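Local coordinates for protein porin (Acinetobacter baumannii AB307-0294, PDB 5DL7) that forms an outer-membrane beta-barrel of the OprD porin family that probably lets small molecules, perhaps vanillate, cross the membrane, at residues D196-L201 against Y215-K220. Numbering follows the deposited sequence.
Sequences DSFYTL and YHAELK
Tyr199 reaches across to the neighbouring strand, its ring crossing Glu218 at a slant and its hydroxyl reaching His216. CG lies between the backbone N and carbonyl carbon (chi1 80°); the ring atom CE2 is 3.5 Å from Glu218 CB. Its hydroxyl takes the N-H of His216 NE2, with Tyr199 OH 3.1 Å from NE2 and in the imidazole plane, though the bond is bent (138° at the hydrogen). Gln226 on the next strand bonds His216 ND1, so the imidazole is held at both nitrogens. Leu201 CD2 lies near the imidazole edge, by His216 CD2. On the other face the Phe198 ring meets two aliphatic groups: its CZ lies 3.6 Å from Ala217 CB, and Leu219 CB sits at the ring edge, in plane. Here Thr200 OG1 donates to His216 O at 2.7 Å from above the carbonyl plane, while Leu201 N approaches the same oxygen nearly head-on; two donors thus grip one carbonyl. Beyond the paired strands, Lys220 NZ forms a salt bridge to the syn lone pair of Asp196 OD1 (3.1 Å). Paired backbone bonds at Tyr199–Glu218 and Leu201–His216 set the register of this antiparallel beta hairpin, a unit of the OprD-type porin barrel wall.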
loop_
_atom_site.group_PDB
_atom_site.type_symbol
_atom_site.label_atom_id
_atom_site.label_comp_id
_atom_site.label_asym_id
_atom_site.label_seq_id
_atom_site.Cartn_x
_atom_site.Cartn_y
_atom_site.Cartn_z
ATOM N N ASP A 196 -16.261 15.410 1.208
ATOM C CA ASP A 196 -15.566 16.154 2.184
ATOM C C ASP A 196 -15.147 15.484 3.440
ATOM O O ASP A 196 -14.667 16.200 4.364
ATOM C CB ASP A 196 -16.206 17.358 2.513
ATOM C CG ASP A 196 -17.511 17.165 2.948
ATOM O OD1 ASP A 196 -17.893 16.143 3.423
ATOM O OD2 ASP A 196 -18.267 18.148 2.600
ATOM N N SER A 197 -15.479 14.216 3.595
ATOM C CA SER A 197 -14.993 13.555 4.791
ATOM C C SER A 197 -15.044 12.049 4.726
ATOM O O SER A 197 -15.765 11.466 3.953
ATOM C CB SER A 197 -15.672 14.162 6.002
ATOM O OG SER A 197 -16.923 13.569 6.107
ATOM N N PHE A 198 -14.204 11.434 5.582
ATOM C CA PHE A 198 -14.068 10.000 5.666
ATOM C C PHE A 198 -13.880 9.736 7.186
ATOM O O PHE A 198 -13.092 10.419 7.863
ATOM C CB PHE A 198 -12.896 9.505 4.893
ATOM C CG PHE A 198 -12.581 8.038 5.065
ATOM C CD1 PHE A 198 -11.699 7.690 6.072
ATOM C CD2 PHE A 198 -13.185 6.999 4.355
ATOM C CE1 PHE A 198 -11.489 6.344 6.381
ATOM C CE2 PHE A 198 -12.814 5.638 4.561
ATOM C CZ PHE A 198 -11.956 5.319 5.587
ATOM N N TYR A 199 -14.554 8.717 7.663
ATOM C CA TYR A 199 -14.250 8.264 9.021
ATOM C C TYR A 199 -14.200 6.730 9.076
ATOM O O TYR A 199 -14.799 6.002 8.239
ATOM C CB TYR A 199 -15.207 8.771 10.003
ATOM C CG TYR A 199 -16.462 8.110 10.135
ATOM C CD1 TYR A 199 -16.644 7.053 11.030
ATOM C CD2 TYR A 199 -17.595 8.527 9.485
ATOM C CE1 TYR A 199 -17.800 6.274 11.034
ATOM C CE2 TYR A 199 -18.793 7.759 9.564
ATOM C CZ TYR A 199 -18.901 6.654 10.333
ATOM O OH TYR A 199 -20.098 5.873 10.326
ATOM N N THR A 200 -13.361 6.257 10.025
ATOM C CA THR A 200 -13.281 4.800 10.259
ATOM C C THR A 200 -13.022 4.583 11.774
ATOM O O THR A 200 -12.398 5.422 12.412
ATOM C CB THR A 200 -12.230 4.085 9.363
ATOM O OG1 THR A 200 -12.386 2.650 9.420
ATOM C CG2 THR A 200 -10.881 4.519 9.696
ATOM N N LEU A 201 -13.577 3.479 12.270
ATOM C CA LEU A 201 -13.251 3.072 13.633
ATOM C C LEU A 201 -13.309 1.534 13.763
ATOM O O LEU A 201 -13.940 0.820 13.019
ATOM C CB LEU A 201 -14.146 3.747 14.603
ATOM C CG LEU A 201 -15.488 3.267 14.775
ATOM C CD1 LEU A 201 -16.170 4.097 15.911
ATOM C CD2 LEU A 201 -16.285 3.450 13.483
ATOM N N TYR A 215 -13.180 -3.364 11.396
ATOM C CA TYR A 215 -13.316 -1.918 11.253
ATOM C C TYR A 215 -14.570 -1.619 10.409
ATOM O O TYR A 215 -15.010 -2.400 9.552
ATOM C CB TYR A 215 -12.125 -1.270 10.486
ATOM C CG TYR A 215 -10.817 -1.414 11.224
ATOM C CD1 TYR A 215 -10.445 -0.550 12.199
ATOM C CD2 TYR A 215 -10.031 -2.525 10.875
ATOM C CE1 TYR A 215 -9.292 -0.809 12.989
ATOM C CE2 TYR A 215 -8.859 -2.758 11.628
ATOM C CZ TYR A 215 -8.553 -1.929 12.632
ATOM O OH TYR A 215 -7.378 -2.216 13.317
ATOM N N HIS A 216 -15.116 -0.470 10.655
ATOM C CA HIS A 216 -16.183 0.161 9.870
ATOM C C HIS A 216 -15.692 1.531 9.327
ATOM O O HIS A 216 -15.001 2.228 10.010
ATOM C CB HIS A 216 -17.506 0.366 10.693
ATOM C CG HIS A 216 -18.488 1.297 10.030
ATOM N ND1 HIS A 216 -19.268 0.905 8.965
ATOM C CD2 HIS A 216 -18.716 2.616 10.200
ATOM C CE1 HIS A 216 -19.962 1.938 8.537
ATOM N NE2 HIS A 216 -19.722 2.963 9.305
ATOM N N ALA A 217 -16.103 1.861 8.136
ATOM C CA ALA A 217 -15.688 3.109 7.474
ATOM C C ALA A 217 -16.883 3.670 6.633
ATOM O O ALA A 217 -17.732 2.938 6.113
ATOM C CB ALA A 217 -14.551 2.942 6.526
ATOM N N GLU A 218 -16.880 4.992 6.552
ATOM C CA GLU A 218 -17.803 5.722 5.688
ATOM C C GLU A 218 -16.997 6.791 4.970
ATOM O O GLU A 218 -16.509 7.724 5.588
ATOM C CB GLU A 218 -18.987 6.271 6.427
ATOM C CG GLU A 218 -19.918 7.011 5.474
ATOM C CD GLU A 218 -21.088 7.669 6.203
ATOM O OE1 GLU A 218 -21.809 6.960 6.831
ATOM O OE2 GLU A 218 -21.098 8.874 6.284
ATOM N N LEU A 219 -17.079 6.738 3.609
ATOM C CA LEU A 219 -16.618 7.891 2.759
ATOM C C LEU A 219 -17.894 8.595 2.339
ATOM O O LEU A 219 -18.739 8.015 1.607
ATOM C CB LEU A 219 -15.895 7.326 1.555
ATOM C CG LEU A 219 -15.339 8.278 0.536
ATOM C CD1 LEU A 219 -14.287 9.182 1.179
ATOM C CD2 LEU A 219 -14.760 7.567 -0.646
ATOM N N LYS A 220 -18.046 9.806 2.863
ATOM C CA LYS A 220 -19.376 10.503 2.911
ATOM C C LYS A 220 -19.939 10.602 1.473
ATOM O O LYS A 220 -19.236 11.029 0.545
ATOM C CB LYS A 220 -19.204 11.884 3.445
ATOM C CG LYS A 220 -20.574 12.592 3.559
ATOM C CD LYS A 220 -20.317 13.934 4.134
ATOM C CE LYS A 220 -21.569 14.815 4.200
ATOM N NZ LYS A 220 -20.918 16.157 3.978
#